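Local coordinates for Serine/threonine-protein kinase Tel1 (Chaetomium thermophilum, PDB 6SKY), which phosphorylates protein serine and threonine residues with ATP, probably signalling DNA damage to the checkpoint machinery as an ATM-family kinase, at the interface of chains A and B. Coordinates in Å, arbitrary orientation; residue numbers count along the deposited sequence, not the author numbering. Chains: chain A/B, Serine/threonine-protein kinase Tel1.

Contact 1: the interface of chains A and B. Residues chain A 2220-2221, 2258-2262; chain B 2917-2918, 2921, 2925.
Two torsions shape B:Met2917: CG lies anti to the backbone N (chi1 -178°), and a bend at the thioether (chi3 65°) swings the terminal methyl toward chain A. B:Asn2921, one turn further along the same helix, has CG anti to its carbonyl carbon (chi1 -74°), which carries its amide toward the end of helix 2245-2259. This dimer contact lays FATC-domain helix 2916-2927 of chain B against FAT-domain helix ends of chain A. A polar link is made where helix 2245-2259 stops: A:Arg2260 has a left-handed backbone conformation, and the carbonyl of A:Ala2259 accepts a bent hydrogen bond from B:Asn2921 ND2 at 3.1 Å. The donor lies in the carbonyl plane, although the oxygen is tilted from the amide plane of the asparagine. A side-chain amide suits this place because it supplies an N-H without charge to a carbonyl at a helix end. Beside it, the flexible methionine crosses A:Met2220 obliquely, B:Met2917 CE touching A:Met2220 SD at 3.7 Å. The same methyl is 4.0 Å from A:Ala2259 CB. Small B:Ala2918 allows close approach of the backbones, its CB meeting the aliphatic A:Arg2260 CG at 3.7 Å, so this arginine contributes its hydrocarbon stem. A:Leu2261 runs alongside B:Asn2921, pointing the same way, and its methyl CD1 lies 3.6 Å from the amide nitrogen ND2.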
loop_
_atom_site.group_PDB
_atom_site.type_symbol
_atom_site.label_atom_id
_atom_site.label_comp_id
_atom_site.label_asym_id
_atom_site.label_seq_id
_atom_site.Cartn_x
_atom_site.Cartn_y
_atom_site.Cartn_z
ATOM N N MET A 2220 13.713 -4.077 2.714
ATOM C CA MET A 2220 14.233 -4.478 4.012
ATOM C C MET A 2220 15.560 -5.211 3.890
ATOM O O MET A 2220 16.502 -4.935 4.639
ATOM C CB MET A 2220 13.212 -5.349 4.729
ATOM C CG MET A 2220 11.930 -4.637 5.051
ATOM S SD MET A 2220 10.956 -5.556 6.239
ATOM C CE MET A 2220 9.690 -4.356 6.613
ATOM N N ILE A 2221 15.661 -6.154 2.957
ATOM C CA ILE A 2221 16.880 -6.945 2.894
ATOM C C ILE A 2221 18.035 -6.108 2.379
ATOM O O ILE A 2221 19.171 -6.273 2.826
ATOM C CB ILE A 2221 16.665 -8.207 2.045
ATOM C CG1 ILE A 2221 15.395 -8.928 2.482
ATOM C CG2 ILE A 2221 17.823 -9.144 2.204
ATOM C CD1 ILE A 2221 15.396 -9.347 3.908
ATOM N N VAL A 2258 12.582 -7.476 12.680
ATOM C CA VAL A 2258 11.347 -7.124 11.988
ATOM C C VAL A 2258 11.163 -7.973 10.738
ATOM O O VAL A 2258 10.048 -8.398 10.424
ATOM C CB VAL A 2258 11.330 -5.623 11.657
ATOM C CG1 VAL A 2258 10.263 -5.309 10.650
ATOM C CG2 VAL A 2258 11.102 -4.833 12.897
ATOM N N ALA A 2259 12.237 -8.231 10.008
ATOM C CA ALA A 2259 12.175 -8.995 8.772
ATOM C C ALA A 2259 12.242 -10.496 8.989
ATOM O O ALA A 2259 12.132 -11.244 8.018
ATOM C CB ALA A 2259 13.304 -8.575 7.836
ATOM N N ARG A 2260 12.411 -10.951 10.228
ATOM C CA ARG A 2260 12.520 -12.370 10.559
ATOM C C ARG A 2260 13.664 -13.034 9.817
ATOM O O ARG A 2260 13.620 -14.226 9.533
ATOM C CB ARG A 2260 11.224 -13.118 10.276
ATOM C CG ARG A 2260 10.014 -12.555 10.942
ATOM C CD ARG A 2260 10.111 -12.712 12.411
ATOM N NE ARG A 2260 8.879 -12.308 13.064
ATOM C CZ ARG A 2260 7.933 -13.156 13.438
ATOM N NH1 ARG A 2260 6.836 -12.709 14.029
ATOM N NH2 ARG A 2260 8.088 -14.450 13.223
ATOM N N LEU A 2261 14.703 -12.269 9.505
ATOM C CA LEU A 2261 15.763 -12.764 8.647
ATOM C C LEU A 2261 16.633 -13.799 9.333
ATOM O O LEU A 2261 17.331 -14.548 8.650
ATOM C CB LEU A 2261 16.618 -11.599 8.173
ATOM C CG LEU A 2261 17.443 -11.823 6.923
ATOM C CD1 LEU A 2261 16.530 -12.210 5.802
ATOM C CD2 LEU A 2261 18.179 -10.571 6.586
ATOM N N GLU A 2262 16.618 -13.857 10.657
ATOM C CA GLU A 2262 17.394 -14.835 11.399
ATOM C C GLU A 2262 16.589 -15.287 12.599
ATOM O O GLU A 2262 15.628 -14.633 13.006
ATOM C CB GLU A 2262 18.736 -14.273 11.853
ATOM C CG GLU A 2262 19.657 -13.935 10.710
ATOM C CD GLU A 2262 20.877 -13.184 11.150
ATOM O OE1 GLU A 2262 21.208 -13.256 12.346
ATOM O OE2 GLU A 2262 21.501 -12.518 10.302
ATOM N N MET B 2917 6.682 -11.928 3.225
ATOM C CA MET B 2917 8.131 -12.082 3.268
ATOM C C MET B 2917 8.597 -12.569 4.631
ATOM O O MET B 2917 9.382 -13.514 4.727
ATOM C CB MET B 2917 8.802 -10.757 2.922
ATOM C CG MET B 2917 10.313 -10.832 2.889
ATOM S SD MET B 2917 11.158 -9.268 3.176
ATOM C CE MET B 2917 10.685 -8.928 4.862
ATOM N N ALA B 2918 8.125 -11.932 5.701
ATOM C CA ALA B 2918 8.556 -12.307 7.040
ATOM C C ALA B 2918 8.069 -13.697 7.417
ATOM O O ALA B 2918 8.795 -14.466 8.057
ATOM C CB ALA B 2918 8.059 -11.279 8.045
ATOM N N ASN B 2921 10.193 -16.201 5.574
ATOM C CA ASN B 2921 11.512 -16.243 6.194
ATOM C C ASN B 2921 11.499 -17.101 7.443
ATOM O O ASN B 2921 12.385 -17.935 7.644
ATOM C CB ASN B 2921 11.988 -14.837 6.539
ATOM C CG ASN B 2921 12.419 -14.059 5.341
ATOM O OD1 ASN B 2921 12.218 -14.482 4.214
ATOM N ND2 ASN B 2921 13.005 -12.903 5.571
ATOM N N ASN B 2925 13.381 -20.675 7.970
ATOM C CA ASN B 2925 14.343 -20.783 9.059
ATOM C C ASN B 2925 14.063 -21.998 9.922
ATOM O O ASN B 2925 14.988 -22.719 10.300
ATOM C CB ASN B 2925 14.325 -19.529 9.923
ATOM C CG ASN B 2925 15.175 -18.425 9.366
ATOM O OD1 ASN B 2925 14.833 -17.257 9.483
ATOM N ND2 ASN B 2925 16.291 -18.785 8.759
#

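Contact 2: the interface of chains A and B. Residues chain A 2020-2023; chain B 1964, 1967-1968, 1970.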
loop_
_atom_site.group_PDB
_atom_site.type_symbol
_atom_site.label_atom_id
_atom_site.label_comp_id
_atom_site.label_asym_id
_atom_site.label_seq_id
_atom_site.Cartn_x
_atom_site.Cartn_y
_atom_site.Cartn_z
ATOM N N LYS A 2020 17.459 24.550 -7.944
ATOM C CA LYS A 2020 17.733 23.185 -7.512
ATOM C C LYS A 2020 18.796 22.524 -8.375
ATOM O O LYS A 2020 19.652 21.802 -7.859
ATOM C CB LYS A 2020 16.456 22.362 -7.530
ATOM C CG LYS A 2020 15.527 22.669 -6.404
ATOM C CD LYS A 2020 14.241 21.918 -6.571
ATOM C CE LYS A 2020 13.315 22.181 -5.416
ATOM N NZ LYS A 2020 13.968 21.800 -4.147
ATOM N N LEU A 2021 18.754 22.735 -9.686
ATOM C CA LEU A 2021 19.781 22.171 -10.550
ATOM C C LEU A 2021 21.033 23.025 -10.620
ATOM O O LEU A 2021 22.014 22.597 -11.230
ATOM C CB LEU A 2021 19.234 21.968 -11.957
ATOM C CG LEU A 2021 18.147 20.911 -12.066
ATOM C CD1 LEU A 2021 17.565 20.904 -13.448
ATOM C CD2 LEU A 2021 18.716 19.566 -11.720
ATOM N N GLU A 2022 21.015 24.214 -10.023
ATOM C CA GLU A 2022 22.142 25.141 -10.009
ATOM C C GLU A 2022 22.514 25.595 -11.417
ATOM O O GLU A 2022 23.624 25.391 -11.897
ATOM C CB GLU A 2022 23.333 24.525 -9.288
ATOM C CG GLU A 2022 23.035 24.233 -7.852
ATOM C CD GLU A 2022 24.265 23.894 -7.071
ATOM O OE1 GLU A 2022 25.295 23.597 -7.701
ATOM O OE2 GLU A 2022 24.209 23.932 -5.824
ATOM N N ILE A 2023 21.551 26.231 -12.065
ATOM C CA ILE A 2023 21.707 26.830 -13.383
ATOM C C ILE A 2023 21.679 28.333 -13.167
ATOM O O ILE A 2023 20.609 28.940 -13.103
ATOM C CB ILE A 2023 20.602 26.386 -14.341
ATOM C CG1 ILE A 2023 20.652 24.882 -14.546
ATOM C CG2 ILE A 2023 20.713 27.106 -15.650
ATOM C CD1 ILE A 2023 19.394 24.334 -15.130
ATOM N N ASP B 1964 18.671 13.989 -11.241
ATOM C CA ASP B 1964 18.873 15.314 -10.667
ATOM C C ASP B 1964 20.274 15.457 -10.111
ATOM O O ASP B 1964 20.952 16.459 -10.347
ATOM C CB ASP B 1964 17.861 15.576 -9.563
ATOM C CG ASP B 1964 16.448 15.523 -10.044
ATOM O OD1 ASP B 1964 16.238 15.416 -11.269
ATOM O OD2 ASP B 1964 15.540 15.583 -9.189
ATOM N N LEU B 1967 22.677 15.905 -13.045
ATOM C CA LEU B 1967 22.595 17.197 -13.714
ATOM C C LEU B 1967 23.190 18.299 -12.854
ATOM O O LEU B 1967 23.874 19.188 -13.363
ATOM C CB LEU B 1967 21.150 17.540 -14.045
ATOM C CG LEU B 1967 20.410 16.770 -15.118
ATOM C CD1 LEU B 1967 18.996 17.274 -15.173
ATOM C CD2 LEU B 1967 21.091 16.964 -16.435
ATOM N N ARG B 1968 22.928 18.268 -11.549
ATOM C CA ARG B 1968 23.417 19.331 -10.681
ATOM C C ARG B 1968 24.933 19.307 -10.568
ATOM O O ARG B 1968 25.577 20.357 -10.576
ATOM C CB ARG B 1968 22.776 19.214 -9.306
ATOM C CG ARG B 1968 23.427 20.072 -8.257
ATOM C CD ARG B 1968 22.625 20.084 -6.987
ATOM N NE ARG B 1968 22.466 18.749 -6.430
ATOM C CZ ARG B 1968 21.345 18.041 -6.488
ATOM N NH1 ARG B 1968 20.270 18.540 -7.078
ATOM N NH2 ARG B 1968 21.298 16.834 -5.953
ATOM N N ARG B 1970 26.988 18.298 -12.781
ATOM C CA ARG B 1970 27.573 18.304 -14.119
ATOM C C ARG B 1970 28.296 16.996 -14.406
ATOM O O ARG B 1970 29.371 16.970 -15.005
ATOM C CB ARG B 1970 28.503 19.496 -14.308
ATOM C CG ARG B 1970 27.828 20.704 -14.901
ATOM C CD ARG B 1970 26.992 21.411 -13.881
ATOM N NE ARG B 1970 26.175 22.449 -14.489
ATOM C CZ ARG B 1970 25.205 23.094 -13.857
ATOM N NH1 ARG B 1970 24.934 22.806 -12.595
ATOM N NH2 ARG B 1970 24.508 24.022 -14.489
#
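Hydrogen bonding here is directed at main-chain oxygens. B:Arg1970 NH1 donates to the carbonyl of A:Glu2022 at 3.0 Å, approaching from above the carbonyl plane, with weaker bonds from NH1 to A:Leu2021 O and from NH2 to A:Glu2022 O. The guanidinium is steadied within chain B: NH1 also donates to B:Arg1968 O at 3.2 Å, an oxygen at its edge and in its plane. NH1 thus shares two N-H groups among three carbonyls. An arginine suits this place because its fan of donors can serve clustered carbonyls, and its positive charge would probably favour the C-terminal end of helix 2011-2021. An alanine in place of B:Arg1970 would remove all these donors and would probably loosen the hold on the chain A helix end.

B:Arg1968, with CG anti to the backbone N (chi1 168°) and a bend at chi3, offers NH1 in a weak bond to A:Lys2020 O at 3.4 Å. Its charge relation to A:Glu2022 is looser: the two side chains cross obliquely, the carboxylate and guanidinium planes stand 73° apart, and A:Glu2022 OE2 is 5.5 Å from B:Arg1968 NE, so attraction is likely to act without a salt bridge.

Apolar packing centres on A:Leu2021, whose branched tip suits a helix flank; it lies beside B:Leu1967, A:Leu2021 CD2 3.9 Å from B:Leu1967 CB.

In the fold, two FAT-domain helix C-termini meet, 2011-2021 of chain A and 1953-1968 of chain B, with loop residue B:Arg1970 just beyond the latter.

Contact 3: the interface of chains A and B. Residues chain A 1939, 1956-1957, 1960-1962, 1964-1965; chain B 1989-1991, 2179, 2182-2183, 2186.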
loop_
_atom_site.group_PDB
_atom_site.type_symbol
_atom_site.label_atom_id
_atom_site.label_comp_id
_atom_site.label_asym_id
_atom_site.label_seq_id
_atom_site.Cartn_x
_atom_site.Cartn_y
_atom_site.Cartn_z
ATOM N N LEU A 1939 -13.094 11.580 -13.492
ATOM C CA LEU A 1939 -11.641 11.541 -13.367
ATOM C C LEU A 1939 -11.064 12.939 -13.218
ATOM O O LEU A 1939 -10.053 13.126 -12.532
ATOM C CB LEU A 1939 -11.024 10.842 -14.575
ATOM C CG LEU A 1939 -11.217 9.334 -14.735
ATOM C CD1 LEU A 1939 -10.921 8.908 -16.161
ATOM C CD2 LEU A 1939 -10.321 8.585 -13.792
ATOM N N LEU A 1956 0.434 12.635 -10.770
ATOM C CA LEU A 1956 1.238 12.475 -11.973
ATOM C C LEU A 1956 0.630 11.444 -12.906
ATOM O O LEU A 1956 0.669 11.610 -14.124
ATOM C CB LEU A 1956 2.663 12.088 -11.596
ATOM C CG LEU A 1956 3.594 11.647 -12.716
ATOM C CD1 LEU A 1956 3.768 12.747 -13.721
ATOM C CD2 LEU A 1956 4.927 11.257 -12.144
ATOM N N ALA A 1957 0.024 10.392 -12.355
ATOM C CA ALA A 1957 -0.643 9.393 -13.185
ATOM C C ALA A 1957 -1.802 9.995 -13.973
ATOM O O ALA A 1957 -1.861 9.890 -15.204
ATOM C CB ALA A 1957 -1.136 8.249 -12.308
ATOM N N GLY A 1960 -0.593 12.681 -16.455
ATOM C CA GLY A 1960 0.030 12.105 -17.627
ATOM C C GLY A 1960 -0.980 11.514 -18.582
ATOM O O GLY A 1960 -0.838 11.636 -19.797
ATOM N N ALA A 1961 -2.020 10.876 -18.053
ATOM C CA ALA A 1961 -3.058 10.346 -18.930
ATOM C C ALA A 1961 -3.774 11.466 -19.677
ATOM O O ALA A 1961 -3.957 11.394 -20.898
ATOM C CB ALA A 1961 -4.045 9.508 -18.126
ATOM N N GLN A 1962 -4.182 12.516 -18.961
ATOM C CA GLN A 1962 -4.806 13.662 -19.619
ATOM C C GLN A 1962 -3.892 14.263 -20.673
ATOM O O GLN A 1962 -4.324 14.575 -21.785
ATOM C CB GLN A 1962 -5.170 14.724 -18.588
ATOM C CG GLN A 1962 -6.319 14.370 -17.700
ATOM C CD GLN A 1962 -7.638 14.443 -18.415
ATOM O OE1 GLN A 1962 -7.728 14.977 -19.517
ATOM N NE2 GLN A 1962 -8.677 13.903 -17.794
ATOM N N ASP A 1964 -1.267 12.988 -22.369
ATOM C CA ASP A 1964 -1.147 12.161 -23.564
ATOM C C ASP A 1964 -2.395 12.257 -24.418
ATOM O O ASP A 1964 -2.319 12.422 -25.636
ATOM C CB ASP A 1964 -0.903 10.709 -23.185
ATOM C CG ASP A 1964 0.351 10.517 -22.398
ATOM O OD1 ASP A 1964 1.119 11.488 -22.250
ATOM O OD2 ASP A 1964 0.568 9.384 -21.918
ATOM N N SER A 1965 -3.563 12.128 -23.796
ATOM C CA SER A 1965 -4.792 12.148 -24.571
ATOM C C SER A 1965 -5.003 13.483 -25.264
ATOM O O SER A 1965 -5.673 13.542 -26.299
ATOM C CB SER A 1965 -5.972 11.825 -23.673
ATOM O OG SER A 1965 -7.174 12.146 -24.322
ATOM N N GLY B 1989 3.428 4.123 -19.780
ATOM C CA GLY B 1989 2.394 4.668 -20.629
ATOM C C GLY B 1989 2.408 6.168 -20.687
ATOM O O GLY B 1989 1.658 6.753 -21.479
ATOM N N LEU B 1990 3.246 6.814 -19.887
ATOM C CA LEU B 1990 3.388 8.258 -19.919
ATOM C C LEU B 1990 4.166 8.673 -21.156
ATOM O O LEU B 1990 5.385 8.829 -21.101
ATOM C CB LEU B 1990 4.085 8.739 -18.653
ATOM C CG LEU B 1990 3.364 8.295 -17.390
ATOM C CD1 LEU B 1990 4.119 8.745 -16.172
ATOM C CD2 LEU B 1990 1.976 8.861 -17.385
ATOM N N ALA B 1991 3.467 8.859 -22.273
ATOM C CA ALA B 1991 4.140 9.099 -23.541
ATOM C C ALA B 1991 4.551 10.551 -23.722
ATOM O O ALA B 1991 5.586 10.815 -24.337
ATOM C CB ALA B 1991 3.244 8.661 -24.696
ATOM N N GLN B 2179 -1.903 2.005 -14.865
ATOM C CA GLN B 2179 -1.684 3.120 -15.767
ATOM C C GLN B 2179 -2.298 2.864 -17.133
ATOM O O GLN B 2179 -2.750 3.802 -17.788
ATOM C CB GLN B 2179 -0.193 3.404 -15.882
ATOM C CG GLN B 2179 0.132 4.698 -16.582
ATOM C CD GLN B 2179 -0.500 5.888 -15.924
ATOM O OE1 GLN B 2179 -1.048 6.763 -16.583
ATOM N NE2 GLN B 2179 -0.420 5.932 -14.611
ATOM N N LEU B 2182 -6.005 3.510 -16.868
ATOM C CA LEU B 2182 -6.177 4.956 -16.799
ATOM C C LEU B 2182 -6.051 5.593 -18.176
ATOM O O LEU B 2182 -6.889 6.408 -18.576
ATOM C CB LEU B 2182 -5.148 5.532 -15.837
ATOM C CG LEU B 2182 -5.458 6.795 -15.066
ATOM C CD1 LEU B 2182 -6.861 6.731 -14.554
ATOM C CD2 LEU B 2182 -4.501 6.871 -13.932
ATOM N N ASN B 2183 -4.999 5.233 -18.915
ATOM C CA ASN B 2183 -4.810 5.720 -20.277
ATOM C C ASN B 2183 -6.006 5.398 -21.152
ATOM O O ASN B 2183 -6.506 6.259 -21.883
ATOM C CB ASN B 2183 -3.557 5.105 -20.879
ATOM C CG ASN B 2183 -2.299 5.683 -20.320
ATOM O OD1 ASN B 2183 -2.261 6.827 -19.903
ATOM N ND2 ASN B 2183 -1.246 4.897 -20.323
ATOM N N THR B 2186 -9.221 7.395 -20.154
ATOM C CA THR B 2186 -9.117 8.791 -20.566
ATOM C C THR B 2186 -9.315 8.937 -22.069
ATOM O O THR B 2186 -10.079 9.794 -22.532
ATOM C CB THR B 2186 -7.768 9.360 -20.158
ATOM O OG1 THR B 2186 -7.589 9.203 -18.753
ATOM C CG2 THR B 2186 -7.728 10.810 -20.478
#
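One face of helix 1953-1968 in chain A, lined by small residues, receives the side chains of chain B. A:Ala1957, A:Gly1960 and A:Ala1961 present little bulk, so the two backbones can come near. B:Thr2186 stands over A:Ala1961: its hydroxyl OG1, beside the backbone N (chi1 -56°), faces the alanine CB at 3.6 Å, while the methyl CG2 points to A:Ser1965 CB. The hydroxyl is satisfied within its own helix, donating to B:Leu2182 O at 2.9 Å, so the threonine can pack against apolar groups. B:Asn2183 OD1 lies against the other flank of A:Ala1961, 3.7 Å from CB.

Leucines pack along the edges of this face. B:Leu2182 forks, CD2 touching A:Ala1957 CB at 4.0 Å and CD1 meeting CD2 of A:Leu1939, past which it slides in the opposite direction. B:Leu1990 reaches in tip first, with CD2 3.8 Å from A:Gly1960 CA, where a side chain would intrude.

A:Asp1964 provides a polar anchor. With CG beside its backbone N (chi1 -60°), it turns OD2 to the backbone N of B:Ala1991, accepting a fairly straight 3.0 Å hydrogen bond from above the carboxylate plane (39° out of it). The N-terminus of helix 1991-1999 would probably favour a negative charge, but OD2 also lies 2.9 Å from B:Gly1989 O, unfavourable unless the acid is protonated; at this resolution that should not be pressed.

Within the FAT domains, helix 1953-1968 of chain A lies between helix 2178-2189 of chain B and the loop entering helix 1991-1999.

The three contacts belong to one two-fold symmetric dimer interface, and each recurs with the chains exchanged. By their C-alpha centres, contacts 2 and 3 are about 28 Å apart, while contact 1 lies about 39 Å from contact 2 and 37 Å from contact 3. Contacts 2 and 3 share helix 1953-1968, taken from chain B in one and chain A in the other, and within it Asp1964, marginal in contact 2 and central in contact 3. Contact 1 instead brings in the FATC helix. FAT–FAT pairing is therefore joined to the kinase end of the partner, which may contribute to the robustness of the autoinhibited ATP state.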